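Local coordinates for protein arginyl-trna synthetase (Thermus thermophilus, PDB 1IQ0) that probably attaches L-arginine to its cognate tRNA at the expense of ATP, as a monomeric class I aminoacyl-tRNA synthetase, at residues 117-123 / 403-408; 473-477 / 577-581. One frame throughout, in Å; residues are numbered along the deposited sequence.

Contact 1 of 2, residues 117-123 / 403-408; sequences ELHVGHL and VSVDEV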
ATOM      1  N   GLU A 117       3.560 -22.645   2.960  1.00 27.29           N
ATOM      2  CA  GLU A 117       2.832 -21.786   2.019  1.00 25.01           C
ATOM      3  C   GLU A 117       2.149 -20.605   2.695  1.00 21.89           C
ATOM      4  O   GLU A 117       1.754 -20.687   3.851  1.00 25.40           O
ATOM      5  CB  GLU A 117       1.787 -22.600   1.235  1.00 21.71           C
ATOM      6  CG  GLU A 117       0.555 -23.004   2.042  1.00 24.63           C
ATOM      7  CD  GLU A 117       0.805 -24.176   2.987  1.00 31.72           C
ATOM      8  OE1 GLU A 117      -0.085 -24.461   3.818  1.00 36.27           O
ATOM      9  OE2 GLU A 117       1.878 -24.813   2.900  1.00 35.19           O
ATOM     10  N   LEU A 118       2.001 -19.506   1.967  1.00 18.77           N
ATOM     11  CA  LEU A 118       1.348 -18.313   2.507  1.00 20.80           C
ATOM     12  C   LEU A 118      -0.140 -18.570   2.733  1.00 22.20           C
ATOM     13  O   LEU A 118      -0.753 -19.362   2.021  1.00 22.44           O
ATOM     14  CB  LEU A 118       1.497 -17.129   1.549  1.00 20.56           C
ATOM     15  CG  LEU A 118       2.825 -16.841   0.841  1.00 24.84           C
ATOM     16  CD1 LEU A 118       2.825 -15.365   0.467  1.00 24.79           C
ATOM     17  CD2 LEU A 118       4.028 -17.151   1.715  1.00 24.78           C
ATOM     18  N   HIS A 119      -0.711 -17.901   3.729  1.00 21.34           N
ATOM     19  CA  HIS A 119      -2.125 -18.043   4.044  1.00 27.95           C
ATOM     20  C   HIS A 119      -2.841 -16.695   3.886  1.00 28.33           C
ATOM     21  O   HIS A 119      -2.193 -15.661   3.735  1.00 26.44           O
ATOM     22  CB  HIS A 119      -2.299 -18.605   5.463  1.00 29.58           C
ATOM     23  CG  HIS A 119      -1.797 -17.704   6.548  1.00 40.82           C
ATOM     24  ND1 HIS A 119      -1.072 -18.173   7.624  1.00 46.33           N
ATOM     25  CD2 HIS A 119      -1.937 -16.371   6.743  1.00 44.93           C
ATOM     26  CE1 HIS A 119      -0.784 -17.167   8.432  1.00 49.14           C
ATOM     27  NE2 HIS A 119      -1.298 -16.062   7.920  1.00 45.47           N
ATOM     28  N   VAL A 120      -4.169 -16.710   3.928  1.00 26.57           N
ATOM     29  CA  VAL A 120      -4.963 -15.496   3.736  1.00 27.54           C
ATOM     30  C   VAL A 120      -4.523 -14.285   4.545  1.00 27.49           C
ATOM     31  O   VAL A 120      -4.635 -13.155   4.072  1.00 26.73           O
ATOM     32  CB  VAL A 120      -6.463 -15.748   4.016  1.00 36.68           C
ATOM     33  CG1 VAL A 120      -6.980 -16.842   3.097  1.00 39.16           C
ATOM     34  CG2 VAL A 120      -6.666 -16.126   5.468  1.00 38.38           C
ATOM     35  N   GLY A 121      -4.030 -14.511   5.759  1.00 43.18           N
ATOM     36  CA  GLY A 121      -3.583 -13.401   6.580  1.00 43.30           C
ATOM     37  C   GLY A 121      -2.474 -12.611   5.908  1.00 44.34           C
ATOM     38  O   GLY A 121      -2.346 -11.400   6.103  1.00 50.29           O
ATOM     39  N   HIS A 122      -1.682 -13.301   5.097  1.00 31.79           N
ATOM     40  CA  HIS A 122      -0.563 -12.696   4.386  1.00 31.32           C
ATOM     41  C   HIS A 122      -1.005 -11.927   3.143  1.00 31.36           C
ATOM     42  O   HIS A 122      -0.244 -11.123   2.605  1.00 33.96           O
ATOM     43  CB  HIS A 122       0.434 -13.788   3.981  1.00 26.63           C
ATOM     44  CG  HIS A 122       1.010 -14.532   5.143  1.00 28.61           C
ATOM     45  ND1 HIS A 122       1.219 -15.896   5.128  1.00 26.24           N
ATOM     46  CD2 HIS A 122       1.439 -14.097   6.352  1.00 28.22           C
ATOM     47  CE1 HIS A 122       1.754 -16.267   6.278  1.00 30.23           C
ATOM     48  NE2 HIS A 122       1.898 -15.195   7.037  1.00 31.13           N
ATOM     49  N   LEU A 123      -2.231 -12.186   2.691  1.00 26.84           N
ATOM     50  CA  LEU A 123      -2.781 -11.537   1.503  1.00 28.67           C
ATOM     51  C   LEU A 123      -2.866 -10.027   1.636  1.00 28.81           C
ATOM     52  O   LEU A 123      -2.352  -9.295   0.794  1.00 37.41           O
ATOM     53  CB  LEU A 123      -4.181 -12.069   1.203  1.00 38.31           C
ATOM     54  CG  LEU A 123      -4.392 -12.834  -0.098  1.00 37.58           C
ATOM     55  CD1 LEU A 123      -5.859 -13.196  -0.199  1.00 37.53           C
ATOM     56  CD2 LEU A 123      -3.959 -11.992  -1.284  1.00 39.14           C
ATOM     57  N   VAL A 403      -6.781 -21.970   4.799  1.00 52.01           N
ATOM     58  CA  VAL A 403      -6.703 -22.063   3.347  1.00 45.22           C
ATOM     59  C   VAL A 403      -5.533 -21.218   2.853  1.00 41.07           C
ATOM     60  O   VAL A 403      -5.378 -20.062   3.247  1.00 40.21           O
ATOM     61  CB  VAL A 403      -8.010 -21.575   2.688  1.00 43.93           C
ATOM     62  CG1 VAL A 403      -7.928 -21.727   1.171  1.00 40.94           C
ATOM     63  CG2 VAL A 403      -9.188 -22.366   3.237  1.00 40.30           C
ATOM     64  N   SER A 404      -4.703 -21.814   2.001  1.00 32.05           N
ATOM     65  CA  SER A 404      -3.538 -21.138   1.453  1.00 28.09           C
ATOM     66  C   SER A 404      -3.926 -20.101   0.412  1.00 27.28           C
ATOM     67  O   SER A 404      -4.996 -20.179  -0.197  1.00 27.28           O
ATOM     68  CB  SER A 404      -2.603 -22.144   0.795  1.00 26.06           C
ATOM     69  OG  SER A 404      -3.191 -22.647  -0.389  1.00 25.16           O
ATOM     70  N   VAL A 405      -3.037 -19.139   0.207  1.00 24.73           N
ATOM     71  CA  VAL A 405      -3.264 -18.090  -0.768  1.00 24.03           C
ATOM     72  C   VAL A 405      -3.328 -18.705  -2.156  1.00 23.65           C
ATOM     73  O   VAL A 405      -4.108 -18.269  -2.999  1.00 23.36           O
ATOM     74  CB  VAL A 405      -2.131 -17.043  -0.721  1.00 23.92           C
ATOM     75  CG1 VAL A 405      -2.253 -16.075  -1.904  1.00 21.46           C
ATOM     76  CG2 VAL A 405      -2.195 -16.279   0.593  1.00 23.07           C
ATOM     77  N   ASP A 406      -2.507 -19.722  -2.395  1.00 24.33           N
ATOM     78  CA  ASP A 406      -2.501 -20.373  -3.695  1.00 24.02           C
ATOM     79  C   ASP A 406      -3.862 -20.983  -4.024  1.00 26.91           C
ATOM     80  O   ASP A 406      -4.267 -21.012  -5.187  1.00 28.98           O
ATOM     81  CB  ASP A 406      -1.420 -21.448  -3.755  1.00 23.56           C
ATOM     82  CG  ASP A 406      -0.023 -20.862  -3.773  1.00 27.13           C
ATOM     83  OD1 ASP A 406       0.142 -19.723  -4.266  1.00 26.85           O
ATOM     84  OD2 ASP A 406       0.908 -21.550  -3.310  1.00 30.85           O
ATOM     85  N   GLU A 407      -4.567 -21.462  -3.002  1.00 26.07           N
ATOM     86  CA  GLU A 407      -5.883 -22.046  -3.217  1.00 28.92           C
ATOM     87  C   GLU A 407      -6.901 -20.946  -3.484  1.00 31.29           C
ATOM     88  O   GLU A 407      -7.757 -21.098  -4.348  1.00 30.00           O
ATOM     89  CB  GLU A 407      -6.317 -22.873  -2.008  1.00 40.60           C
ATOM     90  CG  GLU A 407      -5.472 -24.116  -1.797  1.00 50.70           C
ATOM     91  CD  GLU A 407      -5.858 -24.871  -0.540  1.00 56.91           C
ATOM     92  OE1 GLU A 407      -7.002 -25.375  -0.473  1.00 57.53           O
ATOM     93  OE2 GLU A 407      -5.016 -24.952   0.381  1.00 61.68           O
ATOM     94  N   VAL A 408      -6.818 -19.843  -2.744  1.00 30.99           N
ATOM     95  CA  VAL A 408      -7.750 -18.750  -2.962  1.00 29.93           C
ATOM     96  C   VAL A 408      -7.553 -18.246  -4.386  1.00 30.09           C
ATOM     97  O   VAL A 408      -8.520 -17.941  -5.078  1.00 32.56           O
ATOM     98  CB  VAL A 408      -7.534 -17.593  -1.962  1.00 26.16           C
ATOM     99  CG1 VAL A 408      -8.437 -16.417  -2.327  1.00 21.66           C
ATOM    100  CG2 VAL A 408      -7.863 -18.058  -0.544  1.00 23.08           C
TER
HETATM  101  O   HOH W   1       2.613 -19.947  -1.135  1.00 24.72           O
HETATM  102  O   HOH W   2      -0.157 -20.267  -0.557  1.00 34.61           O
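V405 meets L118 and H119 at the HIGH signature of this class I synthetase, which here reads H119-V120-G121-H122 and leads into helix 120-138. The backbones join in a single beta bridge, H119 with S404 (CA atoms 4.3 Å apart), beside which V405 N donates to L118 O over 2.9 Å, nearly straight (168° at the hydrogen) but from above the carbonyl plane. L118 O takes a second bond from water 2, which accepts from D406 N. Water 1 makes a second bridge, accepting from L118 N and donating to D406 OD2; OD2 is also salt-bridged to K175.

V405 points its CG1 anti to the backbone N (chi1 170°), which sends CG2 toward the HIGH turn, 3.2 Å from H119 O. CG2 touches L118 CB and L123 CG as well, a small apolar cluster around one methyl. One turn further along helix 405-423, V408 meets V120 at about a right angle, with V120 CG1 3.9 Å from V408 CG2 and also lying on V403 O. E117 CG sits 3.5 Å from S404 CB. S404 is the N-cap of that helix: its OG accepts from E407 N.

Within the motif the two imidazoles lie over one another, H122 CE1 being 3.4 Å above the H119 ring plane. H119 N donates to H122 ND1 at 3.1 Å, arriving 29° out of the H122 ring plane.

Contact 2 of 2, residues 473-477 / 577-581; sequences VQYAH and LATGL
Helices 470-487 and 562-583 run roughly antiparallel where 473-477 meets 577-581: the angle between the N-to-C directions of these short segments is 149°, and their axes come no closer than 10.0 Å. The backbones approach most nearly at H477 and L577, whose CA atoms are 6.0 Å apart, and the separation widens to 7.8 Å between the CA atoms of Q474 and L581. L577 and L581 reach across it toward V473, A476 and H477.

L577 divides its two methyls between successive turns of the partner helix. CD1 rests 3.8 Å from A476 CB and about equally far from H477 N, while CD2 turns to V473 CG1. V473 carries that CG1 anti to its backbone N (chi1 -177°), extended into the interface, where it comes within 3.5 Å of L581 CD1. The side chains of V473 and L581 lie alongside one another, pointing oppositely, and L581 CD2 comes loosely up to Q474 CA.

Both segments belong to the DALR anticodon-binding domain, and this apolar seam packs one helix against the other; L535 and A536 of helix 525-544 touch L577 and A476, adding a third helix.

H477 turns the edge of its imidazole to L577 CB, which lies near the ring plane. A578 CB approaches the same ring obliquely, 3.6 Å from H477 NE2. The polar atoms are served from outside the two segments: Q474 NE2 donates to P587 O and M436 O, and the H477 nitrogens have weak bonds to P589 O and Q574 OE1.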
ATOM      1  N   VAL A 473     -14.484  -1.969 -11.552  1.00 22.48           N
ATOM      2  CA  VAL A 473     -13.644  -0.903 -12.091  1.00 20.67           C
ATOM      3  C   VAL A 473     -12.988  -1.353 -13.396  1.00 20.46           C
ATOM      4  O   VAL A 473     -12.872  -0.569 -14.347  1.00 21.90           O
ATOM      5  CB  VAL A 473     -12.543  -0.483 -11.087  1.00 22.60           C
ATOM      6  CG1 VAL A 473     -11.734   0.682 -11.653  1.00 19.73           C
ATOM      7  CG2 VAL A 473     -13.177  -0.105  -9.746  1.00 19.37           C
ATOM      8  N   GLN A 474     -12.560  -2.614 -13.454  1.00 21.70           N
ATOM      9  CA  GLN A 474     -11.933  -3.123 -14.670  1.00 21.12           C
ATOM     10  C   GLN A 474     -12.922  -3.067 -15.840  1.00 22.16           C
ATOM     11  O   GLN A 474     -12.557  -2.698 -16.955  1.00 22.45           O
ATOM     12  CB  GLN A 474     -11.452  -4.565 -14.474  1.00 24.34           C
ATOM     13  CG  GLN A 474     -10.269  -4.743 -13.511  1.00 21.12           C
ATOM     14  CD  GLN A 474      -9.862  -6.205 -13.370  1.00 23.21           C
ATOM     15  OE1 GLN A 474     -10.698  -7.069 -13.103  1.00 24.78           O
ATOM     16  NE2 GLN A 474      -8.576  -6.487 -13.549  1.00 21.06           N
ATOM     17  N   TYR A 475     -14.177  -3.421 -15.575  1.00 22.38           N
ATOM     18  CA  TYR A 475     -15.203  -3.418 -16.614  1.00 24.18           C
ATOM     19  C   TYR A 475     -15.456  -2.006 -17.155  1.00 22.15           C
ATOM     20  O   TYR A 475     -15.655  -1.817 -18.353  1.00 20.34           O
ATOM     21  CB  TYR A 475     -16.511  -4.004 -16.075  1.00 38.39           C
ATOM     22  CG  TYR A 475     -17.539  -4.230 -17.158  1.00 48.33           C
ATOM     23  CD1 TYR A 475     -17.355  -5.224 -18.121  1.00 50.90           C
ATOM     24  CD2 TYR A 475     -18.671  -3.421 -17.252  1.00 53.23           C
ATOM     25  CE1 TYR A 475     -18.273  -5.408 -19.151  1.00 56.72           C
ATOM     26  CE2 TYR A 475     -19.595  -3.594 -18.281  1.00 58.76           C
ATOM     27  CZ  TYR A 475     -19.390  -4.588 -19.227  1.00 62.29           C
ATOM     28  OH  TYR A 475     -20.295  -4.759 -20.250  1.00 69.37           O
ATOM     29  N   ALA A 476     -15.450  -1.019 -16.268  1.00 22.47           N
ATOM     30  CA  ALA A 476     -15.651   0.364 -16.679  1.00 20.74           C
ATOM     31  C   ALA A 476     -14.503   0.767 -17.605  1.00 22.03           C
ATOM     32  O   ALA A 476     -14.704   1.492 -18.580  1.00 20.07           O
ATOM     33  CB  ALA A 476     -15.697   1.281 -15.449  1.00 16.83           C
ATOM     34  N   HIS A 477     -13.296   0.289 -17.300  1.00 23.43           N
ATOM     35  CA  HIS A 477     -12.142   0.593 -18.137  1.00 20.70           C
ATOM     36  C   HIS A 477     -12.279  -0.059 -19.509  1.00 23.56           C
ATOM     37  O   HIS A 477     -12.009   0.573 -20.532  1.00 21.94           O
ATOM     38  CB  HIS A 477     -10.839   0.105 -17.493  1.00 17.39           C
ATOM     39  CG  HIS A 477      -9.654   0.197 -18.406  1.00 19.69           C
ATOM     40  ND1 HIS A 477      -9.335  -0.791 -19.312  1.00 21.39           N
ATOM     41  CD2 HIS A 477      -8.752   1.191 -18.600  1.00 18.32           C
ATOM     42  CE1 HIS A 477      -8.289  -0.412 -20.025  1.00 23.02           C
ATOM     43  NE2 HIS A 477      -7.916   0.787 -19.612  1.00 20.20           N
ATOM     44  N   LEU A 577      -8.473   5.335 -15.160  1.00 21.57           N
ATOM     45  CA  LEU A 577      -8.798   4.069 -14.522  1.00 23.25           C
ATOM     46  C   LEU A 577      -7.640   3.077 -14.676  1.00 24.03           C
ATOM     47  O   LEU A 577      -7.333   2.332 -13.745  1.00 24.44           O
ATOM     48  CB  LEU A 577     -10.075   3.480 -15.113  1.00 16.81           C
ATOM     49  CG  LEU A 577     -11.362   4.232 -14.782  1.00 17.32           C
ATOM     50  CD1 LEU A 577     -12.539   3.478 -15.374  1.00 16.24           C
ATOM     51  CD2 LEU A 577     -11.517   4.364 -13.252  1.00 14.73           C
ATOM     52  N   ALA A 578      -6.994   3.076 -15.844  1.00 19.32           N
ATOM     53  CA  ALA A 578      -5.868   2.171 -16.097  1.00 20.95           C
ATOM     54  C   ALA A 578      -4.707   2.489 -15.158  1.00 21.83           C
ATOM     55  O   ALA A 578      -4.120   1.594 -14.560  1.00 23.01           O
ATOM     56  CB  ALA A 578      -5.398   2.282 -17.563  1.00 14.86           C
ATOM     57  N   THR A 579      -4.385   3.774 -15.038  1.00 19.11           N
ATOM     58  CA  THR A 579      -3.305   4.223 -14.168  1.00 20.28           C
ATOM     59  C   THR A 579      -3.642   3.940 -12.703  1.00 20.85           C
ATOM     60  O   THR A 579      -2.828   3.381 -11.971  1.00 22.10           O
ATOM     61  CB  THR A 579      -3.040   5.730 -14.371  1.00 22.51           C
ATOM     62  OG1 THR A 579      -2.537   5.933 -15.697  1.00 20.67           O
ATOM     63  CG2 THR A 579      -2.013   6.255 -13.356  1.00 21.24           C
ATOM     64  N   GLY A 580      -4.849   4.319 -12.285  1.00 21.65           N
ATOM     65  CA  GLY A 580      -5.268   4.075 -10.914  1.00 21.67           C
ATOM     66  C   GLY A 580      -5.218   2.594 -10.562  1.00 21.70           C
ATOM     67  O   GLY A 580      -4.671   2.207  -9.534  1.00 21.24           O
ATOM     68  N   LEU A 581      -5.787   1.761 -11.423  1.00 25.91           N
ATOM     69  CA  LEU A 581      -5.802   0.317 -11.206  1.00 27.57           C
ATOM     70  C   LEU A 581      -4.385  -0.229 -11.027  1.00 27.96           C
ATOM     71  O   LEU A 581      -4.122  -1.047 -10.146  1.00 28.37           O
ATOM     72  CB  LEU A 581      -6.481  -0.368 -12.393  1.00 21.23           C
ATOM     73  CG  LEU A 581      -7.848  -1.043 -12.198  1.00 25.17           C
ATOM     74  CD1 LEU A 581      -8.533  -0.596 -10.921  1.00 18.07           C
ATOM     75  CD2 LEU A 581      -8.699  -0.749 -13.417  1.00 20.99           C
TER

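Overall arrangement
Contact 1 belongs to the catalytic domain and holds most of the HIGH region, a signature of the ATP-binding site in class I synthetases; contact 2 belongs to the anticodon-binding domain. Their nearest atoms are about 14 Å apart, so they do not touch, and contact 1 closes along the chain before contact 2 opens. Helix 430-448 touches both: its I442 and M446 pack on L123 of contact 1, while its M436 carbonyl accepts from Q474 of contact 2. The helix packing of contact 2 therefore lies well away from the HIGH region, its centre about 26 Å from the centre of contact 1.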